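Local coordinates for protein D-glyceraldehyde dehydrogenase (NADP(+)) (Thermoplasma acidophilum, PDB 5IZD) that oxidises D-glyceraldehyde to (R)-glycerate with NADP+ as electron acceptor, serving a non-phosphorylated Entner-Doudoroff pathway, at residues M87-K92 and P178-W183; K98-G103 and W148-G153; G388-K391 and E396-Y399. All blocks are in the same frame, centred on the assembly; numbering follows the deposited sequence.

Contact 1. Residues M87-K92 and P178-W183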
# COMPACT_ATOMS: atom_id res chain seq x y z
N MET A 87 -16.36 -11.95 -34.97
CA MET A 87 -17.54 -12.68 -35.44
C MET A 87 -17.15 -13.68 -36.47
O MET A 87 -17.65 -14.80 -36.44
CB MET A 87 -18.67 -11.77 -35.94
CG MET A 87 -19.26 -10.89 -34.80
SD MET A 87 -20.71 -9.99 -35.43
CE MET A 87 -19.86 -8.67 -36.31
N GLU A 88 -16.18 -13.34 -37.33
CA GLU A 88 -15.74 -14.26 -38.41
C GLU A 88 -14.88 -15.43 -37.85
O GLU A 88 -15.12 -16.59 -38.19
CB GLU A 88 -14.97 -13.53 -39.52
CG GLU A 88 -15.76 -12.59 -40.45
N GLU A 89 -13.91 -15.13 -36.99
CA GLU A 89 -13.02 -16.17 -36.46
C GLU A 89 -13.61 -17.08 -35.41
O GLU A 89 -13.23 -18.24 -35.28
CB GLU A 89 -11.71 -15.58 -35.88
CG GLU A 89 -10.78 -14.97 -36.95
CD GLU A 89 -9.34 -14.71 -36.39
OE1 GLU A 89 -8.38 -15.02 -37.16
OE2 GLU A 89 -9.14 -14.25 -35.22
N ASN A 90 -14.50 -16.53 -34.61
CA ASN A 90 -15.05 -17.23 -33.45
C ASN A 90 -16.53 -17.55 -33.60
O ASN A 90 -17.01 -18.43 -32.93
CB ASN A 90 -14.83 -16.41 -32.18
CG ASN A 90 -13.37 -16.35 -31.75
OD1 ASN A 90 -12.50 -15.81 -32.47
ND2 ASN A 90 -13.07 -16.91 -30.58
N GLY A 91 -17.25 -16.85 -34.48
CA GLY A 91 -18.71 -17.06 -34.65
C GLY A 91 -19.48 -16.49 -33.48
O GLY A 91 -20.64 -16.83 -33.29
N LYS A 92 -18.86 -15.60 -32.69
CA LYS A 92 -19.56 -14.99 -31.53
C LYS A 92 -20.79 -14.18 -31.92
O LYS A 92 -20.75 -13.44 -32.93
CB LYS A 92 -18.66 -14.01 -30.77
CG LYS A 92 -17.43 -14.64 -30.16
CD LYS A 92 -16.98 -13.96 -28.87
CE LYS A 92 -15.65 -14.57 -28.46
NZ LYS A 92 -15.24 -14.09 -27.14
N PRO A 178 -5.60 -16.21 -35.09
CA PRO A 178 -4.54 -15.26 -35.36
C PRO A 178 -4.99 -13.80 -35.68
O PRO A 178 -4.23 -12.87 -35.40
CB PRO A 178 -3.86 -15.88 -36.57
CG PRO A 178 -4.94 -16.59 -37.32
CD PRO A 178 -5.68 -17.24 -36.14
N GLY A 179 -6.16 -13.62 -36.30
CA GLY A 179 -6.56 -12.36 -36.98
C GLY A 179 -6.79 -11.22 -35.96
O GLY A 179 -6.37 -10.07 -36.16
N SER A 180 -7.46 -11.53 -34.88
CA SER A 180 -7.81 -10.47 -33.93
C SER A 180 -6.52 -9.96 -33.24
O SER A 180 -6.35 -8.76 -33.02
CB SER A 180 -8.93 -10.92 -32.99
OG SER A 180 -8.54 -12.08 -32.28
N ALA A 181 -5.58 -10.87 -33.00
CA ALA A 181 -4.34 -10.49 -32.35
C ALA A 181 -3.52 -9.60 -33.30
O ALA A 181 -2.98 -8.58 -32.90
CB ALA A 181 -3.56 -11.73 -32.00
N GLU A 182 -3.45 -10.02 -34.55
CA GLU A 182 -2.68 -9.29 -35.54
C GLU A 182 -3.22 -7.91 -35.66
O GLU A 182 -2.48 -6.98 -35.83
CB GLU A 182 -2.77 -9.91 -36.93
CG GLU A 182 -1.70 -9.36 -37.86
CD GLU A 182 -2.09 -9.31 -39.29
OE1 GLU A 182 -3.26 -8.92 -39.56
OE2 GLU A 182 -1.22 -9.65 -40.16
N TRP A 183 -4.54 -7.80 -35.68
CA TRP A 183 -5.17 -6.49 -35.85
C TRP A 183 -4.85 -5.52 -34.66
O TRP A 183 -4.50 -4.33 -34.87
CB TRP A 183 -6.66 -6.67 -36.07
CG TRP A 183 -7.43 -5.44 -36.36
CD1 TRP A 183 -7.79 -4.99 -37.59
CD2 TRP A 183 -7.96 -4.47 -35.40
NE1 TRP A 183 -8.51 -3.82 -37.47
CE2 TRP A 183 -8.66 -3.50 -36.14
CE3 TRP A 183 -7.93 -4.36 -34.02
CZ2 TRP A 183 -9.29 -2.40 -35.55
CZ3 TRP A 183 -8.59 -3.26 -33.39
CH2 TRP A 183 -9.24 -2.29 -34.16
O HOH W 1 -10.82 -13.51 -33.34
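The last turn of helix 79-90 comes up beside the amino end of helix 178-190, with the CA atoms of E89 and G179 7.5 Å apart. E89 does the reaching: its CG stands anti to the carbonyl carbon (chi1 -68°), and the chain runs on extended until the carboxylate lies against the backbone of the first helical turn. OE1 accepts from the backbone N of G179 at 2.8 Å, on the syn side and 21° out of the carboxylate plane. OE2 accepts from S180 N at 3.2 Å, that donor sitting well above the plane. With no side chain on G179, OE1 can also close to 3.2 Å from its CA, while CD of P178 rests 3.6 Å from the same oxygen. One water ties the polar ends together, donating to E89 OE2 at 2.6 Å and to N90 OD1 at 3.0 Å, and accepting from the hydroxyl OG of S180. The negative group probably gains from the positive end of the helix dipole. Helix 178-190 is the connection of a beta-alpha-beta crossover, linking the parallel strands 168-172 and 198-200 of the Rossmann-like NADP-binding domain of aldehyde dehydrogenases.

Contact 2. Residues K98-G103 and W148-G153. With NAP (NADP nicotinamide-adenine-dinucleotide phosphate), chain I.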
# COMPACT_ATOMS: atom_id res chain seq x y z
N LYS A 98 -19.20 -7.15 -29.72
CA LYS A 98 -19.12 -5.73 -29.31
C LYS A 98 -18.66 -5.57 -27.83
O LYS A 98 -17.84 -4.73 -27.53
CB LYS A 98 -20.45 -5.01 -29.56
CG LYS A 98 -20.74 -4.88 -31.03
CD LYS A 98 -22.05 -4.17 -31.32
CE LYS A 98 -22.13 -3.94 -32.82
NZ LYS A 98 -23.37 -3.20 -33.14
N GLU A 99 -19.16 -6.44 -26.95
CA GLU A 99 -18.77 -6.45 -25.55
C GLU A 99 -17.27 -6.75 -25.39
O GLU A 99 -16.58 -6.07 -24.64
CB GLU A 99 -19.68 -7.41 -24.76
CG GLU A 99 -19.10 -7.99 -23.52
CD GLU A 99 -20.12 -8.78 -22.72
OE1 GLU A 99 -20.04 -8.67 -21.47
OE2 GLU A 99 -20.94 -9.52 -23.32
N GLU A 100 -16.74 -7.69 -26.16
CA GLU A 100 -15.33 -7.98 -26.10
C GLU A 100 -14.46 -6.79 -26.48
O GLU A 100 -13.45 -6.54 -25.86
CB GLU A 100 -14.97 -9.21 -26.90
CG GLU A 100 -13.51 -9.55 -26.74
CD GLU A 100 -13.13 -10.93 -27.19
OE1 GLU A 100 -14.00 -11.72 -27.57
OE2 GLU A 100 -11.96 -11.22 -27.15
N VAL A 101 -14.87 -6.05 -27.49
CA VAL A 101 -14.14 -4.89 -27.93
C VAL A 101 -14.27 -3.75 -26.91
O VAL A 101 -13.36 -3.01 -26.68
CB VAL A 101 -14.53 -4.51 -29.37
CG1 VAL A 101 -13.81 -3.26 -29.80
CG2 VAL A 101 -14.18 -5.66 -30.31
N ASP A 102 -15.42 -3.63 -26.29
CA ASP A 102 -15.64 -2.67 -25.24
C ASP A 102 -14.54 -2.94 -24.19
O ASP A 102 -13.89 -2.05 -23.72
CB ASP A 102 -16.99 -2.92 -24.60
CG ASP A 102 -18.14 -2.24 -25.31
OD1 ASP A 102 -17.91 -1.49 -26.23
OD2 ASP A 102 -19.28 -2.44 -24.91
N GLY A 103 -14.37 -4.19 -23.85
CA GLY A 103 -13.43 -4.66 -22.87
C GLY A 103 -11.99 -4.45 -23.23
O GLY A 103 -11.18 -4.24 -22.38
N TRP A 148 -7.94 -18.85 -27.58
CA TRP A 148 -8.87 -18.53 -28.68
C TRP A 148 -10.20 -17.99 -28.17
O TRP A 148 -10.97 -17.39 -28.97
CB TRP A 148 -9.14 -19.77 -29.59
CG TRP A 148 -9.45 -21.03 -28.80
CD1 TRP A 148 -8.57 -22.00 -28.45
CD2 TRP A 148 -10.70 -21.39 -28.22
NE1 TRP A 148 -9.20 -22.97 -27.72
CE2 TRP A 148 -10.52 -22.60 -27.55
CE3 TRP A 148 -11.96 -20.82 -28.23
CZ2 TRP A 148 -11.58 -23.26 -26.86
CZ3 TRP A 148 -13.00 -21.45 -27.53
CH2 TRP A 148 -12.81 -22.67 -26.88
N ASN A 149 -10.52 -18.24 -26.90
CA ASN A 149 -11.88 -18.00 -26.45
C ASN A 149 -12.24 -16.52 -26.31
O ASN A 149 -13.37 -16.14 -26.66
CB ASN A 149 -12.18 -18.83 -25.22
CG ASN A 149 -11.40 -18.36 -23.96
OD1 ASN A 149 -10.29 -17.81 -24.04
ND2 ASN A 149 -12.03 -18.53 -22.80
N PHE A 150 -11.29 -15.68 -25.84
CA PHE A 150 -11.43 -14.22 -25.82
C PHE A 150 -10.19 -13.70 -26.53
O PHE A 150 -9.26 -13.13 -25.91
CB PHE A 150 -11.59 -13.67 -24.40
CG PHE A 150 -12.89 -14.11 -23.78
CD1 PHE A 150 -14.08 -13.46 -24.11
CD2 PHE A 150 -12.94 -15.26 -23.03
CE1 PHE A 150 -15.32 -13.93 -23.64
CE2 PHE A 150 -14.16 -15.74 -22.58
CZ PHE A 150 -15.35 -15.08 -22.88
N PRO A 151 -10.18 -13.88 -27.86
CA PRO A 151 -8.97 -13.68 -28.61
C PRO A 151 -8.52 -12.22 -28.76
O PRO A 151 -7.44 -11.98 -29.32
CB PRO A 151 -9.34 -14.27 -30.01
CG PRO A 151 -10.81 -13.94 -30.15
CD PRO A 151 -11.36 -14.10 -28.74
N ALA A 152 -9.37 -11.24 -28.43
CA ALA A 152 -8.99 -9.83 -28.47
C ALA A 152 -8.80 -9.35 -27.01
O ALA A 152 -7.79 -8.70 -26.70
CB ALA A 152 -10.05 -9.01 -29.17
N GLY A 153 -9.75 -9.68 -26.15
CA GLY A 153 -9.66 -9.39 -24.65
C GLY A 153 -8.36 -9.84 -24.02
O GLY A 153 -7.74 -9.13 -23.22
PA NAP I . -4.14 -24.17 -25.10
O1A NAP I . -3.55 -25.36 -25.80
O2A NAP I . -3.92 -24.05 -23.60
O5B NAP I . -3.61 -22.82 -25.85
C5B NAP I . -3.28 -21.58 -25.19
C4B NAP I . -2.05 -20.93 -25.84
O4B NAP I . -0.87 -21.71 -25.56
C3B NAP I . -2.14 -20.89 -27.38
O3B NAP I . -1.45 -19.71 -27.87
C2B NAP I . -1.40 -22.14 -27.79
O2B NAP I . -0.99 -22.14 -29.16
C1B NAP I . -0.26 -22.13 -26.82
N9A NAP I . 0.44 -23.41 -26.65
C8A NAP I . 0.00 -24.67 -26.92
N7A NAP I . 0.91 -25.58 -26.66
C5A NAP I . 1.99 -24.85 -26.15
C6A NAP I . 3.25 -25.23 -25.68
N6A NAP I . 3.65 -26.51 -25.63
N1A NAP I . 4.09 -24.27 -25.25
C2A NAP I . 3.70 -22.99 -25.32
N3A NAP I . 2.52 -22.53 -25.77
C4A NAP I . 1.71 -23.54 -26.16
O3 NAP I . -5.70 -24.17 -25.39
PN NAP I . -6.60 -25.19 -26.26
O1N NAP I . -6.20 -25.12 -27.73
O2N NAP I . -8.06 -24.87 -26.05
O5D NAP I . -6.26 -26.59 -25.70
P2B NAP I . -1.82 -23.11 -30.23
O1X NAP I . -1.09 -22.96 -31.57
O2X NAP I . -3.18 -22.60 -30.35
O3X NAP I . -1.77 -24.53 -29.78
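E100 leaves helix 94-112 with CG anti to the backbone N (chi1 -176°) and an extended chain beyond, which carries its carboxylate straight into the bend at F150-G153. There OE2 takes two backbone donors, G153 N and A152 N, each at 2.9 Å. The bond from G153 is nearly linear at 172° and uses the anti lone pair; A152 comes in on the same anti side but tilted out of the carboxylate plane. P151, the residue before them, has no N-H to give, and its CD packs against E100 OE2 at 3.3 Å. CD1 of F150 lies 3.9 Å from OE1, ring and carboxylate planes 54° apart. OE1 itself is held by a salt bridge to K92, which also donates to N149 O.

This bend links strand 130-145 to helix 153-164 and forms part of the active site of the aldehyde dehydrogenase fold. Within it the amide ND2 of N149, by similarity the transition state stabilizer, donates to OD2 of the cysteine-sulfinic acid at position 281, consistent with an oxyanion hole beside the nucleophile. Putting an alanine at E100 would probably leave the A152 and G153 N-H groups without their acceptor and K92 without its carboxylate, freeing the bend to shift. At the other end of the segment, W148 points its indole edge at the cofactor: NE1 donates to O2N of the NADP pyrophosphate at 2.8 Å, while O1N lies in the ring plane at 3.7 Å from NE1.

Contact 3. Residues G388-K391 and E396-Y399; sequences GARK and EEMY
E397, on helix 395-403, reaches R390 on strand 386-392 through one carboxylate oxygen. OE1 receives NH1 of R390 at 3.1 Å in a salt bridge whose N-H...O angle of 168° is close to straight. The two side chains approach from opposite directions. R390, with CG anti to the backbone N (chi1 -175°) and the chain extended as far as NE, offers the edge of its guanidinium, and OE1 lies in that plane. The carboxylate is turned almost perpendicular, the two planes being 88° apart, and it is met from above and not along its own plane. The bridge uses NH1 alone, with R390 NH2 staying 3.8 Å from E397 OE1. The other oxygen of E397, OE2, accepts from the backbone N of S393, which ties the carboxylate to the turn before the helix, and E397 N in turn donates to the hydroxyl of S394. The E397 side chain also packs on I392 of the strand.

Strand 386-392, helix 395-403 and strand 410-414 make a beta-alpha-beta crossover in the catalytic domain; its two strands are parallel in the seven-stranded sheet but separated there by strands 284-290 and 252-256. R390 is pinned to the first of these by backbone hydrogen bonds with L287 and V289.

One residue on, M398 is buried and leads away from the strand segment, packing on I392 and W257. Y399 follows on the helix and faces helix 418-427, where its ring touches A424 and R427 and its OH is hydrogen-bonded to OE2 of E423.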
# COMPACT_ATOMS: atom_id res chain seq x y z
N GLY A 388 -24.43 -30.33 -15.48
CA GLY A 388 -25.20 -31.20 -14.59
C GLY A 388 -25.62 -30.43 -13.37
O GLY A 388 -24.92 -29.46 -12.99
N ALA A 389 -26.71 -30.91 -12.75
CA ALA A 389 -27.31 -30.30 -11.60
C ALA A 389 -27.52 -31.33 -10.49
O ALA A 389 -27.78 -32.51 -10.76
CB ALA A 389 -28.62 -29.64 -11.94
N ARG A 390 -27.39 -30.87 -9.25
CA ARG A 390 -27.56 -31.73 -8.09
C ARG A 390 -28.20 -30.94 -6.95
O ARG A 390 -28.02 -29.73 -6.83
CB ARG A 390 -26.21 -32.30 -7.64
CG ARG A 390 -26.31 -33.29 -6.50
CD ARG A 390 -25.00 -33.38 -5.73
NE ARG A 390 -25.04 -34.40 -4.69
CZ ARG A 390 -25.31 -34.16 -3.41
NH1 ARG A 390 -25.56 -32.92 -3.00
NH2 ARG A 390 -25.33 -35.15 -2.53
N LYS A 391 -28.95 -31.65 -6.10
CA LYS A 391 -29.64 -31.03 -4.95
C LYS A 391 -28.65 -30.75 -3.85
O LYS A 391 -27.65 -31.46 -3.73
CB LYS A 391 -30.71 -31.93 -4.36
CG LYS A 391 -31.96 -32.04 -5.22
CD LYS A 391 -32.93 -33.13 -4.76
CE LYS A 391 -33.93 -33.37 -5.86
NZ LYS A 391 -34.96 -34.29 -5.33
N GLU A 396 -23.07 -26.21 5.13
CA GLU A 396 -21.79 -26.93 5.25
C GLU A 396 -21.57 -27.84 4.03
O GLU A 396 -20.45 -27.94 3.55
CB GLU A 396 -21.69 -27.80 6.52
N GLU A 397 -22.62 -28.56 3.63
CA GLU A 397 -22.62 -29.49 2.49
C GLU A 397 -22.28 -28.71 1.20
O GLU A 397 -21.39 -29.12 0.46
CB GLU A 397 -23.96 -30.25 2.41
CG GLU A 397 -24.14 -31.03 1.10
CD GLU A 397 -25.58 -31.35 0.72
OE1 GLU A 397 -25.76 -32.42 0.10
OE2 GLU A 397 -26.51 -30.53 0.99
N MET A 398 -22.95 -27.57 1.00
CA MET A 398 -22.75 -26.65 -0.13
C MET A 398 -21.27 -26.25 -0.25
O MET A 398 -20.67 -26.46 -1.34
CB MET A 398 -23.64 -25.42 -0.00
CG MET A 398 -23.62 -24.50 -1.21
SD MET A 398 -24.66 -23.04 -1.05
CE MET A 398 -23.59 -21.94 -0.14
N TYR A 399 -20.66 -25.81 0.86
CA TYR A 399 -19.26 -25.44 0.85
C TYR A 399 -18.37 -26.60 0.46
O TYR A 399 -17.43 -26.43 -0.34
CB TYR A 399 -18.74 -24.95 2.23
CG TYR A 399 -19.37 -23.69 2.80
CD1 TYR A 399 -19.91 -22.73 1.98
CD2 TYR A 399 -19.42 -23.49 4.21
CE1 TYR A 399 -20.47 -21.60 2.49
CE2 TYR A 399 -19.99 -22.34 4.74
CZ TYR A 399 -20.50 -21.38 3.85
OH TYR A 399 -21.10 -20.22 4.28

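How the contacts relate
Contacts 1 and 2 are both buried and lie close together, their centres 9 Å apart; contact 3 is a surface pairing 38 and 32 Å from them, centre to centre. The first two join successive helices, 79-90 and 94-112, to the cofactor-binding region, and they touch: N90 ND2 reaches W148 O at 2.7 Å. Their chemistry is alike, a buried glutamate accepting backbone N-H groups near the start of a helix, though only contact 1 adds a bridging water and only contact 2 reaches NADP directly. Contact 3 pairs charge with charge, between a strand and the helix that soon follows it, away from the annotated sites.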